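Local coordinates for protein cytochrome c-554 (Nitrosomonas europaea, PDB 1FT5) that carries electrons in ammonia oxidation, accepting them directly from hydroxylamine oxidoreductase through its covalently bound hemes, at residues D2-E6 with P94-R99; C137-Y141 with P152-P158; H27-M31 with L83-G87. One frame throughout, in Å; residues are numbered along the deposited sequence.

The three contacts illustrate how a chain poor in regular structure is folded round its cofactors: each brings distant or looping segments together beside a heme. Contact 1 joins the N-terminal segment to the turn after helix 88-92, next to heme chain E. Contact 3 lies nested inside the loop that contact 1 closes; their centres are about 18 Å apart, and Glu6 C packs on Leu83 CD2 at 4.2 Å. Contact 2 follows later in the chain and lines heme chain F, its centre about 17 Å from that of contact 3. Contact 3 provides His27 to the iron of heme chain H (heme #4), and contact 2 provides His138, their NE2 atoms 4.0 Å apart.

Contact 1 (D2-E6 with P94-R99); sequences DAPFE and PGRNFR. With HEM (protoporphyrin IX containing Fe), chain E.
Glu6 reaches between Arg96 and Arg99, and this salt-bridge network carries the polar half of the contact. With CG turned anti to its carbonyl carbon (chi1 -79°) and the chain extended beyond, Glu6 lays its carboxylate almost coplanar with the guanidinium of Arg99. Arg99 NH2 donates to the syn lone pair of Glu6 OE1 at 2.8 Å along a nearly straight line (176°); Arg99 NE also faces Glu6 OE2, at a modelled separation so short that its exact length is doubtful. Arg96 comes from another direction: its guanidinium stands nearly perpendicular to the carboxylate, and NH1 makes only a weak, bent bond to Glu6 OE1, 3.0 Å long.

One backbone hydrogen bond ties the segments directly, from Arg96 N to Pro4 O at 3.1 Å. Glu89, from helix 88-92, adds a shared partner, accepting from the backbone N of both Glu6 and Gly95.

The apolar half centres on Pro94, whose CB sits over the face of the Phe5 ring, 3.7 Å from its centroid, in a CH-pi contact. Ala3 CB meets Pro94 CG at 4.2 Å and extends this patch.

Toward heme chain E the turn is stripped to its backbone at Gly95, whose CA lies 3.7 Å from the heme side-chain carbon CBB; a beta carbon there would collide with it. Phe98 CE1 touches the same carbon. The Arg99 NH2 bond probably helps keep Glu6 ionised and fixes its rotation, so that charge pairing on one flank and proline-aromatic packing on the other hold the N-terminal segment against the turn bordering this heme.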
loop_
_atom_site.group_PDB
_atom_site.type_symbol
_atom_site.label_atom_id
_atom_site.label_comp_id
_atom_site.label_asym_id
_atom_site.label_seq_id
_atom_site.Cartn_x
_atom_site.Cartn_y
_atom_site.Cartn_z
ATOM N N ASP A 2 -12.159 13.535 1.661
ATOM C CA ASP A 2 -10.976 12.719 1.427
ATOM C C ASP A 2 -10.724 12.795 -0.070
ATOM O O ASP A 2 -11.558 13.324 -0.841
ATOM C CB ASP A 2 -11.239 11.261 1.830
ATOM C CG ASP A 2 -10.082 10.657 2.608
ATOM O OD1 ASP A 2 -9.085 10.243 1.961
ATOM O OD2 ASP A 2 -10.174 10.607 3.862
ATOM N N ALA A 3 -9.575 12.263 -0.485
ATOM C CA ALA A 3 -9.192 12.260 -1.878
ATOM C C ALA A 3 -9.481 10.978 -2.633
ATOM O O ALA A 3 -9.468 9.873 -2.052
ATOM C CB ALA A 3 -7.669 12.548 -1.987
ATOM N N PRO A 4 -9.745 11.097 -3.929
ATOM C CA PRO A 4 -9.990 9.917 -4.738
ATOM C C PRO A 4 -8.699 9.153 -5.044
ATOM O O PRO A 4 -7.619 9.716 -5.142
ATOM C CB PRO A 4 -10.569 10.451 -6.032
ATOM C CG PRO A 4 -10.833 11.932 -5.776
ATOM C CD PRO A 4 -9.927 12.347 -4.700
ATOM N N PHE A 5 -8.819 7.870 -5.219
ATOM C CA PHE A 5 -7.709 7.053 -5.692
ATOM C C PHE A 5 -7.584 7.247 -7.203
ATOM O O PHE A 5 -8.598 7.571 -7.892
ATOM C CB PHE A 5 -8.034 5.582 -5.517
ATOM C CG PHE A 5 -7.854 5.101 -4.111
ATOM C CD1 PHE A 5 -6.657 4.446 -3.754
ATOM C CD2 PHE A 5 -8.826 5.323 -3.147
ATOM C CE1 PHE A 5 -6.460 4.029 -2.386
ATOM C CE2 PHE A 5 -8.633 4.924 -1.830
ATOM C CZ PHE A 5 -7.458 4.290 -1.445
ATOM N N GLU A 6 -6.395 7.001 -7.753
ATOM C CA GLU A 6 -6.233 7.045 -9.197
ATOM C C GLU A 6 -5.447 5.862 -9.774
ATOM O O GLU A 6 -5.484 5.627 -10.988
ATOM C CB GLU A 6 -5.528 8.301 -9.681
ATOM C CG GLU A 6 -6.318 9.524 -9.764
ATOM C CD GLU A 6 -5.431 10.635 -10.315
ATOM O OE1 GLU A 6 -5.798 11.200 -11.368
ATOM O OE2 GLU A 6 -4.347 10.887 -9.697
ATOM N N PRO A 94 -4.812 7.698 -1.055
ATOM C CA PRO A 94 -5.315 7.998 -2.404
ATOM C C PRO A 94 -4.579 9.264 -2.852
ATOM O O PRO A 94 -4.504 10.232 -2.097
ATOM C CB PRO A 94 -6.846 8.218 -2.184
ATOM C CG PRO A 94 -6.989 8.579 -0.734
ATOM C CD PRO A 94 -5.859 7.735 -0.014
ATOM N N GLY A 95 -4.121 9.208 -4.078
ATOM C CA GLY A 95 -3.228 10.242 -4.606
ATOM C C GLY A 95 -3.711 11.232 -5.617
ATOM O O GLY A 95 -2.900 12.073 -6.049
ATOM N N ARG A 96 -5.005 11.239 -5.927
ATOM C CA ARG A 96 -5.384 12.196 -6.944
ATOM C C ARG A 96 -5.038 13.655 -6.633
ATOM O O ARG A 96 -4.727 14.390 -7.604
ATOM C CB ARG A 96 -6.882 12.089 -7.255
ATOM C CG ARG A 96 -7.300 13.100 -8.369
ATOM C CD ARG A 96 -8.580 12.749 -9.040
ATOM N NE ARG A 96 -8.999 13.885 -9.890
ATOM C CZ ARG A 96 -8.837 13.899 -11.210
ATOM N NH1 ARG A 96 -8.280 12.859 -11.829
ATOM N NH2 ARG A 96 -9.216 14.967 -11.914
ATOM N N ASN A 97 -5.159 14.072 -5.377
ATOM C CA ASN A 97 -4.918 15.451 -4.974
ATOM C C ASN A 97 -3.472 15.724 -4.603
ATOM O O ASN A 97 -2.965 16.812 -4.867
ATOM C CB ASN A 97 -5.821 15.862 -3.822
ATOM C CG ASN A 97 -7.311 15.895 -4.238
ATOM O OD1 ASN A 97 -7.618 15.916 -5.425
ATOM N ND2 ASN A 97 -8.197 15.866 -3.263
ATOM N N PHE A 98 -2.777 14.754 -4.026
ATOM C CA PHE A 98 -1.410 15.076 -3.641
ATOM C C PHE A 98 -0.375 14.861 -4.699
ATOM O O PHE A 98 0.697 15.497 -4.619
ATOM C CB PHE A 98 -1.019 14.392 -2.272
ATOM C CG PHE A 98 -0.754 12.871 -2.309
ATOM C CD1 PHE A 98 0.329 12.334 -3.026
ATOM C CD2 PHE A 98 -1.544 11.962 -1.538
ATOM C CE1 PHE A 98 0.664 10.993 -3.013
ATOM C CE2 PHE A 98 -1.201 10.581 -1.521
ATOM C CZ PHE A 98 -0.122 10.100 -2.239
ATOM N N ARG A 99 -0.649 14.037 -5.704
ATOM C CA ARG A 99 0.346 13.713 -6.704
ATOM C C ARG A 99 0.807 14.939 -7.483
ATOM O O ARG A 99 1.979 15.023 -7.836
ATOM C CB ARG A 99 -0.158 12.651 -7.651
ATOM C CG ARG A 99 -1.239 13.104 -8.579
ATOM C CD ARG A 99 -1.181 12.246 -9.831
ATOM N NE ARG A 99 -2.449 12.257 -10.539
ATOM C CZ ARG A 99 -2.739 13.126 -11.495
ATOM N NH1 ARG A 99 -1.827 14.045 -11.837
ATOM N NH2 ARG A 99 -3.936 13.112 -12.069
HETATM C CHA HEM E . 8.212 12.204 -2.649
HETATM C CHB HEM E . 4.807 8.779 -2.917
HETATM C CHC HEM E . 3.501 10.495 -7.284
HETATM C CHD HEM E . 7.589 13.210 -7.354
HETATM C C1A HEM E . 7.362 11.156 -2.320
HETATM C C2A HEM E . 7.356 10.477 -1.034
HETATM C C3A HEM E . 6.429 9.463 -1.155
HETATM C C4A HEM E . 5.859 9.580 -2.449
HETATM C CMA HEM E . 6.010 8.414 -0.106
HETATM C CAA HEM E . 8.188 10.831 0.163
HETATM C CBA HEM E . 7.533 11.947 0.985
HETATM C CGA HEM E . 8.209 12.219 2.308
HETATM O O1A HEM E . 9.341 12.855 2.265
HETATM O O2A HEM E . 7.679 11.867 3.401
HETATM C C1B HEM E . 4.183 8.967 -4.140
HETATM C C2B HEM E . 3.007 8.275 -4.524
HETATM C C3B HEM E . 2.553 8.817 -5.706
HETATM C C4B HEM E . 3.514 9.833 -6.069
HETATM C CMB HEM E . 2.337 7.119 -3.734
HETATM C CAB HEM E . 1.291 8.431 -6.535
HETATM C CBB HEM E . -0.038 8.911 -5.921
HETATM C C1C HEM E . 4.539 11.326 -7.687
HETATM C C2C HEM E . 4.633 11.875 -9.042
HETATM C C3C HEM E . 5.829 12.546 -9.064
HETATM C C4C HEM E . 6.408 12.503 -7.772
HETATM C CMC HEM E . 3.629 11.676 -10.203
HETATM C CAC HEM E . 6.504 13.169 -10.301
HETATM C CBC HEM E . 5.847 14.287 -11.075
HETATM C C1D HEM E . 8.052 13.211 -6.038
HETATM C C2D HEM E . 9.136 13.996 -5.573
HETATM C C3D HEM E . 9.282 13.748 -4.263
HETATM C C4D HEM E . 8.277 12.791 -3.901
HETATM C CMD HEM E . 9.972 14.969 -6.483
HETATM C CAD HEM E . 10.420 14.252 -3.431
HETATM C CBD HEM E . 11.665 13.406 -3.514
HETATM C CGD HEM E . 12.875 13.798 -2.662
HETATM O O1D HEM E . 13.969 13.407 -3.129
HETATM O O2D HEM E . 12.712 14.382 -1.594
HETATM N NA HEM E . 6.439 10.598 -3.189
HETATM N NB HEM E . 4.519 9.938 -5.090
HETATM N NC HEM E . 5.632 11.707 -6.904
HETATM N ND HEM E . 7.523 12.494 -4.971
HETATM FE FE HEM E . 6.037 11.216 -5.036
#

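Contact 2 (C137-Y141 with P152-P158); sequences CHLNY and PYTPFTP. With HEM (protoporphyrin IX containing Fe), chain F.
Asn140 and Thr154 mark the tight inner part of this contact, where Thr154 N donates to Asn140 O over 2.9 Å. Asn140 is the centre of an inverse gamma turn, and its ND2 is held by Lys150 O. Thr154, its OG1 anti to the backbone N (chi1 173°), accepts from Phe156 N in an ST turn. That turn leads Pro155 and Phe156 over one side of heme chain F: Pro155 CD lies 3.4 Å from the meso carbon CHC, and Phe156 CE1 comes within 3.1 Å of the pyrrole carbon C4A. Replacing Phe156 with an alanine would probably uncover this part of the porphyrin and leave Tyr164 without its edge-to-face mate.

The outer side, made by partly exposed residues, is looser. Tyr141 has Thr157 CB over one ring face and Thr154 CG2 at its edge, 4.0 Å from CD2, while Tyr141 OH lies 3.7 Å from Pro158 CG. A closer exception is Tyr153: Tyr141 C covers one face of its ring and Asn140 O lies at the edge.

One backbone hydrogen bond thus joins the segments, and the Asn140 and Thr154 side chains fix the local turns; Cys137 O is buried here with no partner. Mostly carbon surfaces, with Thr154 OG1 among them, face the porphyrin. The result is a largely apolar wall beside one heme, whose methyl CMD rests over the ring of His138, an axial ligand of heme #4.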
loop_
_atom_site.group_PDB
_atom_site.type_symbol
_atom_site.label_atom_id
_atom_site.label_comp_id
_atom_site.label_asym_id
_atom_site.label_seq_id
_atom_site.Cartn_x
_atom_site.Cartn_y
_atom_site.Cartn_z
ATOM N N CYS A 137 -6.502 -4.197 6.547
ATOM C CA CYS A 137 -6.404 -5.429 5.785
ATOM C C CYS A 137 -5.879 -6.575 6.713
ATOM O O CYS A 137 -6.462 -7.667 6.751
ATOM C CB CYS A 137 -5.450 -5.320 4.635
ATOM S SG CYS A 137 -6.080 -4.100 3.454
ATOM N N HIS A 138 -4.815 -6.304 7.466
ATOM C CA HIS A 138 -4.154 -7.357 8.216
ATOM C C HIS A 138 -4.772 -7.742 9.553
ATOM O O HIS A 138 -4.551 -8.866 10.009
ATOM C CB HIS A 138 -2.698 -6.937 8.448
ATOM C CG HIS A 138 -1.839 -7.091 7.250
ATOM N ND1 HIS A 138 -1.126 -8.242 7.024
ATOM C CD2 HIS A 138 -1.615 -6.272 6.173
ATOM C CE1 HIS A 138 -0.506 -8.121 5.841
ATOM N NE2 HIS A 138 -0.769 -6.947 5.300
ATOM N N LEU A 139 -5.531 -6.843 10.137
ATOM C CA LEU A 139 -6.106 -7.115 11.476
ATOM C C LEU A 139 -7.610 -7.067 11.402
ATOM O O LEU A 139 -8.291 -6.867 12.431
ATOM C CB LEU A 139 -5.581 -6.059 12.476
ATOM C CG LEU A 139 -4.115 -6.226 12.814
ATOM C CD1 LEU A 139 -3.678 -5.043 13.799
ATOM C CD2 LEU A 139 -3.861 -7.547 13.486
ATOM N N ASN A 140 -8.160 -7.318 10.205
ATOM C CA ASN A 140 -9.605 -7.237 10.032
ATOM C C ASN A 140 -10.191 -8.620 10.139
ATOM O O ASN A 140 -10.412 -9.303 9.130
ATOM C CB ASN A 140 -9.969 -6.631 8.671
ATOM C CG ASN A 140 -11.419 -6.275 8.607
ATOM O OD1 ASN A 140 -11.879 -5.489 9.434
ATOM N ND2 ASN A 140 -12.162 -6.805 7.635
ATOM N N TYR A 141 -10.368 -9.050 11.399
ATOM C CA TYR A 141 -10.974 -10.364 11.671
ATOM C C TYR A 141 -11.754 -10.273 12.941
ATOM O O TYR A 141 -11.582 -9.353 13.724
ATOM C CB TYR A 141 -9.956 -11.523 11.736
ATOM C CG TYR A 141 -8.780 -11.326 12.634
ATOM C CD1 TYR A 141 -8.839 -11.652 13.978
ATOM C CD2 TYR A 141 -7.594 -10.837 12.106
ATOM C CE1 TYR A 141 -7.691 -11.480 14.781
ATOM C CE2 TYR A 141 -6.505 -10.666 12.863
ATOM C CZ TYR A 141 -6.534 -10.972 14.168
ATOM O OH TYR A 141 -5.337 -10.793 14.846
ATOM N N PRO A 152 -16.248 -7.994 5.164
ATOM C CA PRO A 152 -15.648 -9.342 5.123
ATOM C C PRO A 152 -14.287 -9.383 5.801
ATOM O O PRO A 152 -13.489 -8.460 5.711
ATOM C CB PRO A 152 -15.554 -9.689 3.634
ATOM C CG PRO A 152 -15.588 -8.372 2.935
ATOM C CD PRO A 152 -16.239 -7.320 3.838
ATOM N N TYR A 153 -14.038 -10.466 6.536
ATOM C CA TYR A 153 -12.790 -10.656 7.273
ATOM C C TYR A 153 -11.736 -11.395 6.489
ATOM O O TYR A 153 -12.059 -12.152 5.546
ATOM C CB TYR A 153 -13.077 -11.513 8.543
ATOM C CG TYR A 153 -14.028 -10.853 9.475
ATOM C CD1 TYR A 153 -15.184 -11.537 9.903
ATOM C CD2 TYR A 153 -13.801 -9.581 9.951
ATOM C CE1 TYR A 153 -16.073 -10.937 10.799
ATOM C CE2 TYR A 153 -14.699 -8.956 10.862
ATOM C CZ TYR A 153 -15.820 -9.660 11.275
ATOM O OH TYR A 153 -16.665 -9.093 12.233
ATOM N N THR A 154 -10.473 -11.193 6.881
ATOM C CA THR A 154 -9.432 -11.952 6.238
ATOM C C THR A 154 -9.535 -13.412 6.724
ATOM O O THR A 154 -9.771 -13.670 7.936
ATOM C CB THR A 154 -8.002 -11.438 6.599
ATOM O OG1 THR A 154 -7.071 -12.357 6.034
ATOM C CG2 THR A 154 -7.781 -11.282 8.167
ATOM N N PRO A 155 -9.457 -14.361 5.784
ATOM C CA PRO A 155 -9.512 -15.772 6.214
ATOM C C PRO A 155 -8.206 -16.191 6.887
ATOM O O PRO A 155 -8.142 -17.294 7.449
ATOM C CB PRO A 155 -9.661 -16.554 4.896
ATOM C CG PRO A 155 -10.117 -15.561 3.828
ATOM C CD PRO A 155 -9.485 -14.225 4.297
ATOM N N PHE A 156 -7.149 -15.376 6.739
ATOM C CA PHE A 156 -5.797 -15.757 7.223
ATOM C C PHE A 156 -5.479 -15.092 8.520
ATOM O O PHE A 156 -4.856 -14.033 8.597
ATOM C CB PHE A 156 -4.739 -15.440 6.082
ATOM C CG PHE A 156 -5.037 -16.244 4.850
ATOM C CD1 PHE A 156 -5.875 -15.720 3.844
ATOM C CD2 PHE A 156 -4.611 -17.556 4.763
ATOM C CE1 PHE A 156 -6.280 -16.478 2.790
ATOM C CE2 PHE A 156 -5.034 -18.356 3.629
ATOM C CZ PHE A 156 -5.878 -17.765 2.653
ATOM N N THR A 157 -5.870 -15.803 9.587
ATOM C CA THR A 157 -5.756 -15.244 10.926
ATOM C C THR A 157 -4.836 -16.064 11.811
ATOM O O THR A 157 -4.436 -17.159 11.428
ATOM C CB THR A 157 -7.104 -15.310 11.610
ATOM O OG1 THR A 157 -7.395 -16.703 11.742
ATOM C CG2 THR A 157 -8.224 -14.716 10.784
ATOM N N PRO A 158 -4.466 -15.512 12.967
ATOM C CA PRO A 158 -3.577 -16.274 13.889
ATOM C C PRO A 158 -4.147 -17.626 14.242
ATOM O O PRO A 158 -3.384 -18.567 14.499
ATOM C CB PRO A 158 -3.415 -15.338 15.095
ATOM C CG PRO A 158 -3.536 -13.977 14.466
ATOM C CD PRO A 158 -4.670 -14.143 13.436
HETATM C CHA HEM F . -3.357 -13.362 2.153
HETATM C CHB HEM F . -6.915 -15.453 -0.381
HETATM C CHC HEM F . -10.113 -12.283 1.558
HETATM C CHD HEM F . -6.394 -9.976 3.758
HETATM C C1A HEM F . -4.044 -14.216 1.248
HETATM C C2A HEM F . -3.476 -15.363 0.637
HETATM C C3A HEM F . -4.485 -15.953 -0.111
HETATM C C4A HEM F . -5.644 -15.115 0.109
HETATM C CMA HEM F . -4.452 -17.249 -0.946
HETATM C CAA HEM F . -2.060 -15.824 0.822
HETATM C CBA HEM F . -1.877 -16.644 2.097
HETATM C CGA HEM F . -0.489 -17.270 2.182
HETATM O O1A HEM F . 0.301 -17.168 1.216
HETATM O O2A HEM F . -0.176 -17.828 3.249
HETATM C C1B HEM F . -8.101 -14.758 -0.062
HETATM C C2B HEM F . -9.434 -15.184 -0.440
HETATM C C3B HEM F . -10.306 -14.348 0.148
HETATM C C4B HEM F . -9.546 -13.354 0.862
HETATM C CMB HEM F . -9.774 -16.314 -1.381
HETATM C CAB HEM F . -11.841 -14.354 0.089
HETATM C CBB HEM F . -12.443 -15.705 0.545
HETATM C C1C HEM F . -9.349 -11.323 2.281
HETATM C C2C HEM F . -9.925 -10.187 2.967
HETATM C C3C HEM F . -8.870 -9.506 3.558
HETATM C C4C HEM F . -7.685 -10.277 3.235
HETATM C CMC HEM F . -11.393 -9.785 2.990
HETATM C CAC HEM F . -8.859 -8.214 4.321
HETATM C CBC HEM F . -9.982 -7.912 5.315
HETATM C C1D HEM F . -5.246 -10.723 3.524
HETATM C C2D HEM F . -4.003 -10.473 4.165
HETATM C C3D HEM F . -3.139 -11.455 3.734
HETATM C C4D HEM F . -3.879 -12.273 2.812
HETATM C CMD HEM F . -3.742 -9.331 5.154
HETATM C CAD HEM F . -1.697 -11.620 4.176
HETATM C CBD HEM F . -1.486 -12.609 5.339
HETATM C CGD HEM F . -0.028 -12.691 5.742
HETATM O O1D HEM F . 0.744 -13.301 5.002
HETATM O O2D HEM F . 0.313 -12.178 6.773
HETATM N NA HEM F . -5.385 -14.011 0.887
HETATM N NB HEM F . -8.159 -13.628 0.748
HETATM N NC HEM F . -7.962 -11.331 2.390
HETATM N ND HEM F . -5.188 -11.789 2.690
HETATM FE FE HEM F . -6.628 -12.499 1.448
HETATM O O HOH W 1 -3.586 -11.122 8.672
#

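Contact 3 (H27-M31 with L83-G87); sequences HAKAM and LTGVG. With HEM (protoporphyrin IX containing Fe), chain H.
Val86 has the most surface buried here, and it spends its two branches differently. CG1, anti to the backbone N (chi1 178°), leans on His27 CD2 at 3.7 Å; CG2 reaches the meso carbon CHD of heme chain H at 3.8 Å and also meets Ala30 CB.

His27 comes second. Its NE2 ligates the heme iron at 2.0 Å, with His138 NE2 as the other axial ligand, while ND1 makes a weak hydrogen bond to Ala177 O. Its backbone is gripped too: Val86 N donates to His27 O at 2.9 Å, well above the carbonyl plane, and Ala30 N reaches the same oxygen from the other face. A ligand is thus steadied through both ring and carbonyl.

Met31 is third, resting its CB on Thr84 CG2 at 3.5 Å. Between the two ends Gly85 passes close to the Ala28 carbonyl, where a beta carbon would clash, and one water bridges Ala28 O and Thr84 O.

Segment 27-31 belongs to the loop between helices 16-22 and 40-45, and Val86 O accepts from Trp22 NE1 at the end of the first; segment 83-87 runs directly into helix 88-92.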
loop_
_atom_site.group_PDB
_atom_site.type_symbol
_atom_site.label_atom_id
_atom_site.label_comp_id
_atom_site.label_asym_id
_atom_site.label_seq_id
_atom_site.Cartn_x
_atom_site.Cartn_y
_atom_site.Cartn_z
ATOM N N HIS A 27 2.493 -8.083 -2.060
ATOM C CA HIS A 27 1.409 -7.075 -2.275
ATOM C C HIS A 27 1.144 -6.897 -3.778
ATOM O O HIS A 27 -0.030 -6.892 -4.245
ATOM C CB HIS A 27 1.794 -5.688 -1.698
ATOM C CG HIS A 27 1.651 -5.593 -0.203
ATOM N ND1 HIS A 27 2.633 -5.071 0.634
ATOM C CD2 HIS A 27 0.639 -5.994 0.621
ATOM C CE1 HIS A 27 2.225 -5.161 1.881
ATOM N NE2 HIS A 27 1.020 -5.697 1.952
ATOM N N ALA A 28 2.203 -6.797 -4.573
ATOM C CA ALA A 28 1.945 -6.581 -6.010
ATOM C C ALA A 28 1.270 -7.758 -6.680
ATOM O O ALA A 28 0.594 -7.614 -7.715
ATOM C CB ALA A 28 3.289 -6.300 -6.791
ATOM N N LYS A 29 1.475 -8.949 -6.089
ATOM C CA LYS A 29 0.936 -10.187 -6.659
ATOM C C LYS A 29 -0.355 -10.572 -5.938
ATOM O O LYS A 29 -0.863 -11.711 -6.125
ATOM C CB LYS A 29 1.989 -11.329 -6.505
ATOM C CG LYS A 29 3.339 -10.971 -7.155
ATOM C CD LYS A 29 4.462 -11.910 -6.698
ATOM C CE LYS A 29 5.788 -11.440 -7.331
ATOM N NZ LYS A 29 6.914 -12.404 -7.116
ATOM N N ALA A 30 -0.943 -9.662 -5.160
ATOM C CA ALA A 30 -2.125 -10.068 -4.377
ATOM C C ALA A 30 -3.285 -10.605 -5.135
ATOM O O ALA A 30 -4.014 -11.488 -4.595
ATOM C CB ALA A 30 -2.596 -8.929 -3.505
ATOM N N MET A 31 -3.523 -10.097 -6.339
ATOM C CA MET A 31 -4.670 -10.647 -7.068
ATOM C C MET A 31 -4.354 -12.037 -7.586
ATOM O O MET A 31 -5.267 -12.829 -7.847
ATOM C CB MET A 31 -5.032 -9.678 -8.206
ATOM C CG MET A 31 -6.166 -10.124 -9.149
ATOM S SD MET A 31 -7.742 -10.377 -8.246
ATOM C CE MET A 31 -8.214 -8.748 -7.872
ATOM N N LEU A 83 -4.929 -0.581 -10.478
ATOM C CA LEU A 83 -5.456 -0.616 -9.094
ATOM C C LEU A 83 -5.489 -2.089 -8.659
ATOM O O LEU A 83 -6.028 -2.367 -7.565
ATOM C CB LEU A 83 -6.926 -0.061 -9.032
ATOM C CG LEU A 83 -7.005 1.459 -9.231
ATOM C CD1 LEU A 83 -8.474 1.878 -9.523
ATOM C CD2 LEU A 83 -6.527 2.251 -8.022
ATOM N N THR A 84 -4.955 -3.016 -9.452
ATOM C CA THR A 84 -4.956 -4.442 -9.144
ATOM C C THR A 84 -3.743 -4.793 -8.341
ATOM O O THR A 84 -2.634 -4.398 -8.696
ATOM C CB THR A 84 -5.003 -5.265 -10.454
ATOM O OG1 THR A 84 -6.221 -4.949 -11.146
ATOM C CG2 THR A 84 -4.975 -6.721 -10.158
ATOM N N GLY A 85 -3.896 -5.568 -7.249
ATOM C CA GLY A 85 -2.741 -5.786 -6.369
ATOM C C GLY A 85 -2.752 -4.641 -5.325
ATOM O O GLY A 85 -3.397 -3.590 -5.531
ATOM N N VAL A 86 -2.045 -4.801 -4.196
ATOM C CA VAL A 86 -2.012 -3.790 -3.142
ATOM C C VAL A 86 -0.851 -2.913 -3.554
ATOM O O VAL A 86 0.302 -3.274 -3.398
ATOM C CB VAL A 86 -1.738 -4.457 -1.792
ATOM C CG1 VAL A 86 -1.644 -3.434 -0.727
ATOM C CG2 VAL A 86 -2.951 -5.372 -1.434
ATOM N N GLY A 87 -1.236 -1.758 -4.064
ATOM C CA GLY A 87 -0.289 -0.803 -4.638
ATOM C C GLY A 87 0.014 0.405 -3.815
ATOM O O GLY A 87 -0.285 0.527 -2.628
HETATM C CHA HEM H . 1.068 -9.336 2.652
HETATM C CHB HEM H . 2.836 -5.987 5.681
HETATM C CHC HEM H . -0.623 -2.933 4.097
HETATM C CHD HEM H . -2.921 -6.739 2.091
HETATM C C1A HEM H . 1.888 -8.652 3.539
HETATM C C2A HEM H . 3.085 -9.205 4.127
HETATM C C3A HEM H . 3.535 -8.285 5.015
HETATM C C4A HEM H . 2.659 -7.153 4.940
HETATM C CMA HEM H . 4.764 -8.404 5.969
HETATM C CAA HEM H . 3.674 -10.519 3.867
HETATM C CBA HEM H . 4.639 -10.474 2.724
HETATM C CGA HEM H . 5.267 -11.801 2.328
HETATM O O1A HEM H . 4.915 -12.874 2.917
HETATM O O2A HEM H . 6.093 -11.774 1.421
HETATM C C1B HEM H . 2.007 -4.851 5.545
HETATM C C2B HEM H . 2.244 -3.586 6.173
HETATM C C3B HEM H . 1.329 -2.676 5.630
HETATM C C4B HEM H . 0.505 -3.454 4.705
HETATM C CMB HEM H . 3.324 -3.319 7.260
HETATM C CAB HEM H . 1.142 -1.210 5.931
HETATM C CBB HEM H . 2.434 -0.410 5.846
HETATM C C1C HEM H . -1.546 -3.738 3.443
HETATM C C2C HEM H . -2.791 -3.196 3.009
HETATM C C3C HEM H . -3.500 -4.284 2.526
HETATM C C4C HEM H . -2.623 -5.437 2.605
HETATM C CMC HEM H . -3.219 -1.743 3.134
HETATM C CAC HEM H . -4.968 -4.358 1.996
HETATM C CBC HEM H . -5.334 -3.360 0.844
HETATM C C1D HEM H . -1.981 -7.791 2.055
HETATM C C2D HEM H . -2.184 -9.000 1.372
HETATM C C3D HEM H . -1.047 -9.701 1.447
HETATM C C4D HEM H . -0.160 -8.898 2.231
HETATM C CMD HEM H . -3.488 -9.426 0.658
HETATM C CAD HEM H . -0.823 -11.030 0.742
HETATM C CBD HEM H . -0.629 -10.990 -0.777
HETATM C CGD HEM H . -0.652 -12.334 -1.361
HETATM O O1D HEM H . 0.262 -13.109 -1.123
HETATM O O2D HEM H . -1.615 -12.611 -2.062
HETATM N NA HEM H . 1.647 -7.405 4.049
HETATM N NB HEM H . 0.924 -4.818 4.634
HETATM N NC HEM H . -1.424 -5.098 3.193
HETATM N ND HEM H . -0.742 -7.734 2.600
HETATM FE FE HEM H . 0.123 -6.261 3.610
HETATM O O HOH W 2 -0.280 -5.585 -9.430
#